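Local coordinates for protein homoserine O-acetyltransferase (Pseudomonas veronii, PDB 5E4Y) that hydrolyses ethyl acetate to ethanol and acetate, a step in the breakdown of short-chain methyl ketones such as 2-butanone, at residues F25-I30 and E43-V48; S106-G111 and P260-N265; F187-I192 and K272-D277; I195-A200 and L216-K221. All coordinates share one frame; numbering follows the deposited sequence.

Contact 1: residues F25-I30 and E43-V48; sequences FELINI and ECLLAV
Phe25 lays its ring beside the small side chain of Ala47, with Phe25 CD1 3.6 Å from Ala47 CB. On the same face of this antiparallel hairpin, the CD2 branch of Leu27 touches too, 4.1 Å from Ala47 CB. Ala47 is short, so Phe25 and Leu27 can both close in on its methyl. The other branch of Leu27, CD1, meets CD2 of Leu45. Leu45 CD1 lies 3.9 Å from Asn29 ND2, the two side chains meeting at a slant.

The opposite face carries Glu26, Ile28, Leu46 and Val48. Ile28 CD1 touches Val48 CG2, and Ile30 CG2 lies 4.1 Å from Leu46 CD1. CG1 of Ile30 stands between its own backbone N and carbonyl carbon (chi1 61°), which brings CG1 within 3.8 Å of Cys44 CB.

Backbone bonds tie the strands. Glu26 and Val48 bond both ways, as do Ile28 and Leu46. Ile30 N adds a bond of 3.1 Å to Cys44 O. At the polar end, Asn29 ND2 donates to Glu43 OE1 at 3.1 Å. It arrives on the anti side of the carboxylate with a bent N-H...O angle of 135°. Asn29 OD1 accepts from Gly31 N.

The chemistry is that of an edge hairpin: backbone bonds set the register, Ile28, Ile30, Leu46 and Val48 pack against Ala130 and Leu134 of helix 124-137, and the other face mixes apolar with polar groups.

Contact 2: residues S106-G111 and P260-N265; sequences SASNTG and PMDPNN
The loop at Ala107 runs past the first turn of helix 263-274, where the CA atoms of Ala107 and Asn265 are 6.0 Å apart. The loop turns back on itself here. Ser106 N donates to Asn109 OD1, and Thr110 OG1 donates to Ser106 O.

Asn265 carries most of the polar contact. Its ND2 donates to Ser108 OG at 2.9 Å with an N-H...O angle of 162°, and the hydroxyl lies in the amide plane. Its OD1 faces Ala107 N, but that direct bond is weak at 3.4 Å. A water strengthens the link: it accepts from Ala107 N and donates to Asn265 OD1, both at 2.9 Å. The amide is therefore held at both ends. A chi1 of 62° turns OG of Ser108 toward the helix.

Ala107 CB packs on Asn264 CB at 4.0 Å. A second water accepts from Asn264 ND2 and donates to Asp262 OD2, with a weak bond to Ala107 O.

The start of helix 263-274, with Asp262 at its N-cap position, docks on the loop that follows strand 92-96. This joins the alpha/beta hydrolase core to the helical insertion between strands 170-174 and 296-300.

Contact 3: residues F187-I192 and K272-D277; sequences FTEILI and KWQRGD
Phe187 opens the contact by bringing its ring to the indole of Trp273. Phe187 CE2 lies 3.5 Å from Trp273 CH2. The planes stand at 86°, but the approach is oblique. Phe187 also stacks on Phe307 and packs against Leu225 of the second subunit.

Thr188 comes next and touches both Trp273 and Gln274. Its OG1 sits over one face of the indole, off toward the rim, 3.6 Å from Trp273 CE3. This hydroxyl is already bonded to Asp184 O, one turn back in its own helix. CB of Thr188 rests against the chain of Gln274, 3.6 Å from Gln274 CG, and the two side chains lie alongside, running opposite ways.

The setting is the seam between helix 182-196 and the C-terminal end of helix 263-274, within the helical insertion of the alpha/beta hydrolase fold. It lies next to the probable catalytic triad: the side chain of Trp273 is about 5 Å from that of Ser151, the probable nucleophile, and about 6 Å from that of His334.

Glu189 CB merely packs against Gln274 NE2, at 3.4 Å. That amide nitrogen donates weakly to Phe185 O. Leu191 turns CD1 toward the indole, 3.9 Å from Trp273 CZ3, and the same methyl lies over one face of the Phe187 ring. Ile192, one turn on from Thr188, brings CD1 to Gln274 OE1. Arg275 NH1 donates to that oxygen at 3.2 Å, from above the carbonyl plane.

Contact 4: residues I195-A200 and L216-K221; sequences ITTDPA and LERHAK
Ile195, near the end of helix 182-196, comes close to Leu216 in the first turn of helix 213-226, with their CA atoms 6.1 Å apart. Ile195 CD1 points over one face of the His219 ring in a CH-pi contact. It lies 4.2 Å from the ring centroid and 25° off the normal. The same methyl meets Leu216 CD2 at 4.4 Å.

The ring is held at both nitrogens: ND1 is hydrogen-bonded to Leu191 O and NE2 to Tyr68 OH. These two bonds fix its rotation and satisfy its buried polar atoms. Trp223 and Phe258 meet it edge-to-face.

Arg218 bends at chi3 (-67°) and carries its guanidinium across to residues 197-198. Asp198 N touches its edge, 3.6 Å from Arg218 NH2, but both are donors, and Asp198 N is hydrogen-bonded to Ile195 O. Arg218 NE donates weakly to Ala194 O. Asp198 OD1 closes an Asx turn by accepting from Ala200 N at 2.9 Å, while its OD2 accepts from Gly215 N. Lys221 forms a salt bridge with Glu193 of the second subunit.

Pro263 and Leu267 of helix 263-274 pack on Ile195, and Leu266 packs on Leu216. Helix 246-258 lies against Ala220.

How the contacts relate
Contact 1 stands apart, in the edge hairpin of the main sheet, and relies on backbone bonds. It is partly exposed, whereas the other three are buried. Contacts 3 and 4 lie within the helical insertion; contact 2 joins it to the loop after strand 92-96. Contacts 2 and 3 use the two ends of helix 263-274, and contacts 3 and 4 both use helix 182-196. Contact 2 is polar and partly water-mediated. Contact 3 packs an indole and a glutamine against a helix, with no direct hydrogen bond between its segments, and is the one nearest the probable active site. Contact 4 mixes a held histidine with an arginine. It touches contact 2. Contacts 3 and 4 both reach the second subunit.

Contact 1: residues F25-I30 and E43-V48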
loop_
_atom_site.group_PDB
_atom_site.type_symbol
_atom_site.label_atom_id
_atom_site.label_comp_id
_atom_site.label_asym_id
_atom_site.label_seq_id
_atom_site.Cartn_x
_atom_site.Cartn_y
_atom_site.Cartn_z
ATOM N N PHE A 25 26.325 4.443 23.404
ATOM C CA PHE A 25 26.755 5.358 22.356
ATOM C C PHE A 25 27.345 6.616 22.980
ATOM O O PHE A 25 26.969 7.000 24.086
ATOM C CB PHE A 25 25.590 5.716 21.425
ATOM C CG PHE A 25 24.453 6.427 22.108
ATOM C CD1 PHE A 25 24.419 7.812 22.169
ATOM C CD2 PHE A 25 23.412 5.712 22.676
ATOM C CE1 PHE A 25 23.374 8.469 22.793
ATOM C CE2 PHE A 25 22.363 6.364 23.301
ATOM C CZ PHE A 25 22.344 7.744 23.359
ATOM N N GLU A 26 28.267 7.256 22.272
ATOM C CA GLU A 26 28.883 8.482 22.762
ATOM C C GLU A 26 28.515 9.665 21.873
ATOM O O GLU A 26 28.382 9.521 20.658
ATOM C CB GLU A 26 30.404 8.325 22.858
ATOM C CG GLU A 26 31.084 7.879 21.574
ATOM C CD GLU A 26 32.579 7.680 21.753
ATOM O OE1 GLU A 26 33.088 7.959 22.859
ATOM O OE2 GLU A 26 33.244 7.243 20.789
ATOM N N LEU A 27 28.342 10.831 22.486
ATOM C CA LEU A 27 28.036 12.045 21.739
ATOM C C LEU A 27 29.311 12.763 21.315
ATOM O O LEU A 27 30.191 13.025 22.133
ATOM C CB LEU A 27 27.158 12.981 22.571
ATOM C CG LEU A 27 25.711 12.541 22.801
ATOM C CD1 LEU A 27 24.980 13.552 23.670
ATOM C CD2 LEU A 27 24.986 12.343 21.476
ATOM N N ILE A 28 29.402 13.078 20.027
ATOM C CA ILE A 28 30.575 13.751 19.484
ATOM C C ILE A 28 30.178 15.021 18.740
ATOM O O ILE A 28 29.340 14.988 17.839
ATOM C CB ILE A 28 31.367 12.828 18.537
ATOM C CG1 ILE A 28 31.839 11.580 19.286
ATOM C CG2 ILE A 28 32.551 13.565 17.938
ATOM C CD1 ILE A 28 32.614 10.605 18.430
ATOM N N ASN A 29 30.790 16.137 19.122
ATOM C CA ASN A 29 30.510 17.426 18.502
ATOM C C ASN A 29 31.416 17.670 17.301
ATOM O O ASN A 29 32.611 17.920 17.456
ATOM C CB ASN A 29 30.671 18.554 19.527
ATOM C CG ASN A 29 29.998 19.846 19.092
ATOM O OD1 ASN A 29 29.818 20.101 17.901
ATOM N ND2 ASN A 29 29.623 20.669 20.064
ATOM N N ILE A 30 30.840 17.603 16.106
ATOM C CA ILE A 30 31.603 17.789 14.877
ATOM C C ILE A 30 31.644 19.258 14.472
ATOM O O ILE A 30 32.241 19.614 13.455
ATOM C CB ILE A 30 31.014 16.967 13.718
ATOM C CG1 ILE A 30 29.579 17.409 13.434
ATOM C CG2 ILE A 30 31.071 15.479 14.033
ATOM C CD1 ILE A 30 29.011 16.836 12.165
ATOM N N GLU A 43 25.887 23.891 16.085
ATOM C CA GLU A 43 26.671 22.738 16.513
ATOM C C GLU A 43 25.912 21.446 16.225
ATOM O O GLU A 43 24.725 21.330 16.528
ATOM C CB GLU A 43 27.023 22.836 18.001
ATOM C CG GLU A 43 25.843 23.081 18.926
ATOM C CD GLU A 43 26.251 23.125 20.387
ATOM O OE1 GLU A 43 27.392 22.725 20.699
ATOM O OE2 GLU A 43 25.431 23.560 21.223
ATOM N N CYS A 44 26.602 20.480 15.629
ATOM C CA CYS A 44 25.979 19.208 15.284
ATOM C C CYS A 44 26.556 18.064 16.112
ATOM O O CYS A 44 27.765 17.837 16.118
ATOM C CB CYS A 44 26.151 18.917 13.792
ATOM S SG CYS A 44 25.421 17.357 13.246
ATOM N N LEU A 45 25.677 17.351 16.809
ATOM C CA LEU A 45 26.085 16.229 17.648
ATOM C C LEU A 45 25.655 14.893 17.051
ATOM O O LEU A 45 24.474 14.675 16.786
ATOM C CB LEU A 45 25.506 16.372 19.058
ATOM C CG LEU A 45 26.261 17.222 20.082
ATOM C CD1 LEU A 45 26.270 18.694 19.695
ATOM C CD2 LEU A 45 25.659 17.032 21.467
ATOM N N LEU A 46 26.619 14.004 16.840
ATOM C CA LEU A 46 26.328 12.674 16.319
ATOM C C LEU A 46 26.425 11.617 17.416
ATOM O O LEU A 46 27.426 11.541 18.126
ATOM C CB LEU A 46 27.274 12.321 15.170
ATOM C CG LEU A 46 27.160 13.170 13.903
ATOM C CD1 LEU A 46 28.205 12.747 12.882
ATOM C CD2 LEU A 46 25.760 13.072 13.316
ATOM N N ALA A 47 25.379 10.808 17.548
ATOM C CA ALA A 47 25.397 9.683 18.475
ATOM C C ALA A 47 26.054 8.485 17.799
ATOM O O ALA A 47 25.526 7.936 16.831
ATOM C CB ALA A 47 23.992 9.342 18.933
ATOM N N VAL A 48 27.212 8.083 18.314
ATOM C CA VAL A 48 28.028 7.072 17.655
ATOM C C VAL A 48 28.247 5.835 18.520
ATOM O O VAL A 48 28.609 5.940 19.692
ATOM C CB VAL A 48 29.403 7.649 17.261
ATOM C CG1 VAL A 48 30.200 6.633 16.460
ATOM C CG2 VAL A 48 29.230 8.937 16.472
#

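Contact 2: residues S106-G111 and P260-N265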
loop_
_atom_site.group_PDB
_atom_site.type_symbol
_atom_site.label_atom_id
_atom_site.label_comp_id
_atom_site.label_asym_id
_atom_site.label_seq_id
_atom_site.Cartn_x
_atom_site.Cartn_y
_atom_site.Cartn_z
ATOM N N SER A 106 18.584 16.544 17.066
ATOM C CA SER A 106 17.225 16.377 16.571
ATOM C C SER A 106 16.321 17.511 17.032
ATOM O O SER A 106 16.732 18.372 17.809
ATOM C CB SER A 106 16.653 15.035 17.030
ATOM O OG SER A 106 17.553 13.975 16.752
ATOM N N ALA A 107 15.083 17.500 16.551
ATOM C CA ALA A 107 14.097 18.502 16.931
ATOM C C ALA A 107 13.689 18.359 18.394
ATOM O O ALA A 107 13.161 19.295 18.994
ATOM C CB ALA A 107 12.876 18.401 16.033
ATOM N N SER A 108 13.941 17.184 18.962
ATOM C CA SER A 108 13.500 16.874 20.318
ATOM C C SER A 108 14.574 17.135 21.370
ATOM O O SER A 108 14.302 17.056 22.568
ATOM C CB SER A 108 13.045 15.415 20.402
ATOM O OG SER A 108 14.111 14.530 20.106
ATOM N N ASN A 109 15.791 17.444 20.930
ATOM C CA ASN A 109 16.893 17.659 21.864
ATOM C C ASN A 109 17.729 18.906 21.574
ATOM O O ASN A 109 18.742 19.144 22.229
ATOM C CB ASN A 109 17.802 16.425 21.889
ATOM C CG ASN A 109 18.238 15.988 20.502
ATOM O OD1 ASN A 109 18.541 16.814 19.641
ATOM N ND2 ASN A 109 18.271 14.680 20.281
ATOM N N THR A 110 17.306 19.699 20.596
ATOM C CA THR A 110 18.012 20.932 20.265
ATOM C C THR A 110 17.210 22.150 20.715
ATOM O O THR A 110 16.002 22.222 20.491
ATOM C CB THR A 110 18.298 21.037 18.753
ATOM O OG1 THR A 110 19.029 19.883 18.321
ATOM C CG2 THR A 110 19.108 22.286 18.443
ATOM N N GLY A 111 17.881 23.102 21.354
ATOM C CA GLY A 111 17.226 24.312 21.815
ATOM C C GLY A 111 17.342 25.444 20.814
ATOM O O GLY A 111 17.802 25.246 19.690
ATOM N N PRO A 260 6.047 5.406 21.705
ATOM C CA PRO A 260 6.829 6.340 22.523
ATOM C C PRO A 260 7.759 7.250 21.720
ATOM O O PRO A 260 8.671 7.842 22.297
ATOM C CB PRO A 260 7.644 5.402 23.411
ATOM C CG PRO A 260 7.907 4.231 22.529
ATOM C CD PRO A 260 6.691 4.079 21.641
ATOM N N MET A 261 7.531 7.366 20.416
ATOM C CA MET A 261 8.424 8.143 19.561
ATOM C C MET A 261 7.929 9.570 19.344
ATOM O O MET A 261 6.750 9.868 19.538
ATOM C CB MET A 261 8.610 7.442 18.214
ATOM C CG MET A 261 9.320 6.103 18.321
ATOM S SD MET A 261 9.754 5.391 16.724
ATOM C CE MET A 261 10.549 3.873 17.244
ATOM N N ASP A 262 8.843 10.445 18.938
ATOM C CA ASP A 262 8.536 11.859 18.750
ATOM C C ASP A 262 8.096 12.147 17.317
ATOM O O ASP A 262 8.835 11.872 16.372
ATOM C CB ASP A 262 9.752 12.717 19.110
ATOM C CG ASP A 262 9.435 14.200 19.125
ATOM O OD1 ASP A 262 8.371 14.578 19.658
ATOM O OD2 ASP A 262 10.253 14.989 18.603
ATOM N N PRO A 263 6.882 12.697 17.158
ATOM C CA PRO A 263 6.296 13.067 15.864
ATOM C C PRO A 263 7.203 13.952 15.010
ATOM O O PRO A 263 7.333 13.714 13.809
ATOM C CB PRO A 263 5.029 13.824 16.263
ATOM C CG PRO A 263 4.639 13.219 17.561
ATOM C CD PRO A 263 5.931 12.901 18.265
ATOM N N ASN A 264 7.815 14.959 15.626
ATOM C CA ASN A 264 8.691 15.879 14.906
ATOM C C ASN A 264 9.908 15.184 14.302
ATOM O O ASN A 264 10.296 15.472 13.171
ATOM C CB ASN A 264 9.142 17.011 15.831
ATOM C CG ASN A 264 8.027 17.994 16.134
ATOM O OD1 ASN A 264 7.120 18.191 15.325
ATOM N ND2 ASN A 264 8.091 18.621 17.304
ATOM N N ASN A 265 10.507 14.273 15.061
ATOM C CA ASN A 265 11.645 13.501 14.573
ATOM C C ASN A 265 11.267 12.621 13.388
ATOM O O ASN A 265 12.022 12.513 12.420
ATOM C CB ASN A 265 12.234 12.642 15.694
ATOM C CG ASN A 265 12.977 13.463 16.728
ATOM O OD1 ASN A 265 13.322 14.619 16.489
ATOM N ND2 ASN A 265 13.228 12.867 17.889
HETATM O O HOH W 1 14.330 16.087 14.178
HETATM O O HOH W 2 9.892 18.168 19.384
#

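Contact 3: residues F187-I192 and K272-D277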
loop_
_atom_site.group_PDB
_atom_site.type_symbol
_atom_site.label_atom_id
_atom_site.label_comp_id
_atom_site.label_asym_id
_atom_site.label_seq_id
_atom_site.Cartn_x
_atom_site.Cartn_y
_atom_site.Cartn_z
ATOM N N PHE A 187 3.986 7.445 -0.756
ATOM C CA PHE A 187 3.831 6.623 0.440
ATOM C C PHE A 187 4.252 7.375 1.698
ATOM O O PHE A 187 3.557 7.342 2.713
ATOM C CB PHE A 187 4.641 5.331 0.299
ATOM C CG PHE A 187 4.777 4.552 1.578
ATOM C CD1 PHE A 187 3.656 4.171 2.299
ATOM C CD2 PHE A 187 6.028 4.191 2.052
ATOM C CE1 PHE A 187 3.782 3.454 3.476
ATOM C CE2 PHE A 187 6.161 3.471 3.227
ATOM C CZ PHE A 187 5.035 3.102 3.938
ATOM N N THR A 188 5.390 8.056 1.621
ATOM C CA THR A 188 5.903 8.814 2.754
ATOM C C THR A 188 5.044 10.045 3.027
ATOM O O THR A 188 4.876 10.452 4.177
ATOM C CB THR A 188 7.360 9.251 2.523
ATOM O OG1 THR A 188 8.128 8.136 2.053
ATOM C CG2 THR A 188 7.974 9.779 3.810
ATOM N N GLU A 189 4.495 10.630 1.967
ATOM C CA GLU A 189 3.643 11.808 2.102
ATOM C C GLU A 189 2.363 11.462 2.856
ATOM O O GLU A 189 1.876 12.251 3.665
ATOM C CB GLU A 189 3.311 12.398 0.728
ATOM C CG GLU A 189 2.531 13.706 0.789
ATOM C CD GLU A 189 2.387 14.370 -0.567
ATOM O OE1 GLU A 189 1.805 13.748 -1.479
ATOM O OE2 GLU A 189 2.857 15.517 -0.721
ATOM N N ILE A 190 1.827 10.274 2.591
ATOM C CA ILE A 190 0.636 9.804 3.286
ATOM C C ILE A 190 0.989 9.455 4.731
ATOM O O ILE A 190 0.180 9.636 5.641
ATOM C CB ILE A 190 0.011 8.581 2.581
ATOM C CG1 ILE A 190 -0.288 8.908 1.117
ATOM C CG2 ILE A 190 -1.262 8.141 3.285
ATOM C CD1 ILE A 190 -0.875 7.751 0.338
ATOM N N LEU A 191 2.211 8.967 4.933
ATOM C CA LEU A 191 2.711 8.660 6.271
ATOM C C LEU A 191 2.792 9.917 7.129
ATOM O O LEU A 191 2.493 9.886 8.323
ATOM C CB LEU A 191 4.086 7.995 6.194
ATOM C CG LEU A 191 4.132 6.475 6.038
ATOM C CD1 LEU A 191 5.565 6.013 5.841
ATOM C CD2 LEU A 191 3.516 5.799 7.251
ATOM N N ILE A 192 3.203 11.021 6.512
ATOM C CA ILE A 192 3.296 12.299 7.206
ATOM C C ILE A 192 1.912 12.815 7.586
ATOM O O ILE A 192 1.686 13.228 8.724
ATOM C CB ILE A 192 4.018 13.356 6.347
ATOM C CG1 ILE A 192 5.471 12.941 6.106
ATOM C CG2 ILE A 192 3.961 14.721 7.014
ATOM C CD1 ILE A 192 6.226 13.863 5.172
ATOM N N LYS A 272 13.484 13.726 4.754
ATOM C CA LYS A 272 14.791 13.342 4.235
ATOM C C LYS A 272 14.682 12.095 3.361
ATOM O O LYS A 272 15.330 11.991 2.318
ATOM C CB LYS A 272 15.763 13.110 5.394
ATOM C CG LYS A 272 17.152 12.664 4.984
ATOM C CD LYS A 272 18.133 12.820 6.136
ATOM C CE LYS A 272 17.579 12.230 7.425
ATOM N NZ LYS A 272 18.530 12.383 8.561
ATOM N N TRP A 273 13.852 11.157 3.802
ATOM C CA TRP A 273 13.571 9.930 3.063
ATOM C C TRP A 273 12.982 10.241 1.688
ATOM O O TRP A 273 13.402 9.673 0.679
ATOM C CB TRP A 273 12.613 9.051 3.877
ATOM C CG TRP A 273 12.226 7.744 3.245
ATOM C CD1 TRP A 273 12.793 7.148 2.155
ATOM C CD2 TRP A 273 11.175 6.872 3.675
ATOM N NE1 TRP A 273 12.159 5.961 1.881
ATOM C CE2 TRP A 273 11.162 5.768 2.801
ATOM C CE3 TRP A 273 10.242 6.918 4.718
ATOM C CZ2 TRP A 273 10.254 4.720 2.935
ATOM C CZ3 TRP A 273 9.342 5.876 4.849
ATOM C CH2 TRP A 273 9.355 4.792 3.963
ATOM N N GLN A 274 12.015 11.154 1.659
ATOM C CA GLN A 274 11.324 11.533 0.429
ATOM C C GLN A 274 12.255 12.031 -0.673
ATOM O O GLN A 274 11.986 11.831 -1.857
ATOM C CB GLN A 274 10.287 12.619 0.727
ATOM C CG GLN A 274 8.899 12.096 1.032
ATOM C CD GLN A 274 7.936 13.199 1.423
ATOM O OE1 GLN A 274 8.339 14.228 1.967
ATOM N NE2 GLN A 274 6.654 12.990 1.147
ATOM N N ARG A 275 13.350 12.675 -0.282
ATOM C CA ARG A 275 14.220 13.342 -1.243
ATOM C C ARG A 275 15.581 12.668 -1.375
ATOM O O ARG A 275 16.563 13.304 -1.762
ATOM C CB ARG A 275 14.392 14.810 -0.853
ATOM C CG ARG A 275 13.137 15.635 -1.084
ATOM C CD ARG A 275 13.079 16.854 -0.182
ATOM N NE ARG A 275 11.837 17.597 -0.371
ATOM C CZ ARG A 275 10.677 17.271 0.191
ATOM N NH1 ARG A 275 10.594 16.210 0.983
ATOM N NH2 ARG A 275 9.597 18.005 -0.040
ATOM N N GLY A 276 15.632 11.379 -1.056
ATOM C CA GLY A 276 16.838 10.595 -1.243
ATOM C C GLY A 276 17.161 10.461 -2.718
ATOM O O GLY A 276 16.466 9.760 -3.454
ATOM N N ASP A 277 18.219 11.140 -3.153
ATOM C CA ASP A 277 18.576 11.175 -4.566
ATOM C C ASP A 277 20.046 11.533 -4.764
ATOM O O ASP A 277 20.477 12.640 -4.443
ATOM C CB ASP A 277 17.685 12.176 -5.308
ATOM C CG ASP A 277 18.029 12.287 -6.778
ATOM O OD1 ASP A 277 18.560 11.309 -7.342
ATOM O OD2 ASP A 277 17.763 13.355 -7.368
#

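Contact 4: residues I195-A200 and L216-K221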
loop_
_atom_site.group_PDB
_atom_site.type_symbol
_atom_site.label_atom_id
_atom_site.label_comp_id
_atom_site.label_asym_id
_atom_site.label_seq_id
_atom_site.Cartn_x
_atom_site.Cartn_y
_atom_site.Cartn_z
ATOM N N ILE A 195 0.012 11.750 10.691
ATOM C CA ILE A 195 0.308 12.423 11.949
ATOM C C ILE A 195 -0.260 13.841 11.974
ATOM O O ILE A 195 -0.868 14.258 12.959
ATOM C CB ILE A 195 1.827 12.479 12.211
ATOM C CG1 ILE A 195 2.398 11.064 12.319
ATOM C CG2 ILE A 195 2.128 13.270 13.475
ATOM C CD1 ILE A 195 3.889 11.022 12.558
ATOM N N THR A 196 -0.067 14.573 10.882
ATOM C CA THR A 196 -0.451 15.980 10.826
ATOM C C THR A 196 -1.967 16.181 10.794
ATOM O O THR A 196 -2.449 17.306 10.928
ATOM C CB THR A 196 0.168 16.678 9.598
ATOM O OG1 THR A 196 -0.382 16.121 8.398
ATOM C CG2 THR A 196 1.677 16.495 9.589
ATOM N N THR A 197 -2.713 15.096 10.614
ATOM C CA THR A 197 -4.172 15.162 10.647
ATOM C C THR A 197 -4.688 15.150 12.082
ATOM O O THR A 197 -5.855 15.450 12.333
ATOM C CB THR A 197 -4.819 14.001 9.869
ATOM O OG1 THR A 197 -4.022 12.818 10.019
ATOM C CG2 THR A 197 -4.931 14.346 8.391
ATOM N N ASP A 198 -3.811 14.800 13.017
ATOM C CA ASP A 198 -4.147 14.812 14.436
ATOM C C ASP A 198 -4.131 16.248 14.954
ATOM O O ASP A 198 -3.109 16.927 14.869
ATOM C CB ASP A 198 -3.161 13.944 15.224
ATOM C CG ASP A 198 -3.637 13.634 16.636
ATOM O OD1 ASP A 198 -4.525 14.345 17.153
ATOM O OD2 ASP A 198 -3.110 12.673 17.236
ATOM N N PRO A 199 -5.271 16.718 15.485
ATOM C CA PRO A 199 -5.360 18.060 16.073
ATOM C C PRO A 199 -4.405 18.252 17.250
ATOM O O PRO A 199 -4.014 19.381 17.550
ATOM C CB PRO A 199 -6.816 18.143 16.540
ATOM C CG PRO A 199 -7.543 17.168 15.682
ATOM C CD PRO A 199 -6.581 16.044 15.452
ATOM N N ALA A 200 -4.034 17.153 17.900
ATOM C CA ALA A 200 -3.143 17.194 19.055
ATOM C C ALA A 200 -1.701 17.503 18.660
ATOM O O ALA A 200 -0.867 17.793 19.517
ATOM C CB ALA A 200 -3.209 15.881 19.812
ATOM N N LEU A 216 0.003 8.768 15.701
ATOM C CA LEU A 216 0.996 7.700 15.753
ATOM C C LEU A 216 0.374 6.325 15.529
ATOM O O LEU A 216 1.017 5.434 14.974
ATOM C CB LEU A 216 1.735 7.723 17.093
ATOM C CG LEU A 216 2.690 8.896 17.321
ATOM C CD1 LEU A 216 3.187 8.917 18.759
ATOM C CD2 LEU A 216 3.858 8.837 16.345
ATOM N N GLU A 217 -0.871 6.150 15.962
ATOM C CA GLU A 217 -1.560 4.880 15.772
ATOM C C GLU A 217 -1.899 4.668 14.300
ATOM O O GLU A 217 -1.731 3.571 13.770
ATOM C CB GLU A 217 -2.829 4.810 16.623
ATOM C CG GLU A 217 -2.571 4.572 18.103
ATOM C CD GLU A 217 -3.848 4.327 18.883
ATOM O OE1 GLU A 217 -4.852 3.909 18.267
ATOM O OE2 GLU A 217 -3.848 4.552 20.112
ATOM N N ARG A 218 -2.376 5.722 13.644
ATOM C CA ARG A 218 -2.653 5.665 12.213
ATOM C C ARG A 218 -1.352 5.489 11.441
ATOM O O ARG A 218 -1.325 4.867 10.379
ATOM C CB ARG A 218 -3.391 6.921 11.744
ATOM C CG ARG A 218 -4.822 7.020 12.246
ATOM C CD ARG A 218 -5.585 8.124 11.532
ATOM N NE ARG A 218 -5.067 9.450 11.858
ATOM C CZ ARG A 218 -5.559 10.227 12.817
ATOM N NH1 ARG A 218 -6.583 9.810 13.549
ATOM N NH2 ARG A 218 -5.027 11.419 13.047
ATOM N N HIS A 219 -0.279 6.049 11.989
ATOM C CA HIS A 219 1.052 5.906 11.415
ATOM C C HIS A 219 1.478 4.443 11.442
ATOM O O HIS A 219 2.075 3.941 10.491
ATOM C CB HIS A 219 2.057 6.772 12.180
ATOM C CG HIS A 219 3.363 6.956 11.472
ATOM N ND1 HIS A 219 3.514 7.807 10.398
ATOM C CD2 HIS A 219 4.581 6.406 11.689
ATOM C CE1 HIS A 219 4.766 7.768 9.980
ATOM N NE2 HIS A 219 5.435 6.927 10.747
ATOM N N ALA A 220 1.163 3.769 12.543
ATOM C CA ALA A 220 1.521 2.366 12.724
ATOM C C ALA A 220 0.734 1.453 11.787
ATOM O O ALA A 220 1.285 0.508 11.223
ATOM C CB ALA A 220 1.302 1.949 14.170
ATOM N N LYS A 221 -0.554 1.740 11.623
ATOM C CA LYS A 221 -1.414 0.922 10.773
ATOM C C LYS A 221 -1.027 1.033 9.302
ATOM O O LYS A 221 -1.154 0.071 8.545
ATOM C CB LYS A 221 -2.884 1.310 10.957
ATOM C CG LYS A 221 -3.422 1.029 12.351
ATOM C CD LYS A 221 -4.938 1.075 12.387
ATOM C CE LYS A 221 -5.464 2.445 12.002
ATOM N NZ LYS A 221 -6.939 2.524 12.182
#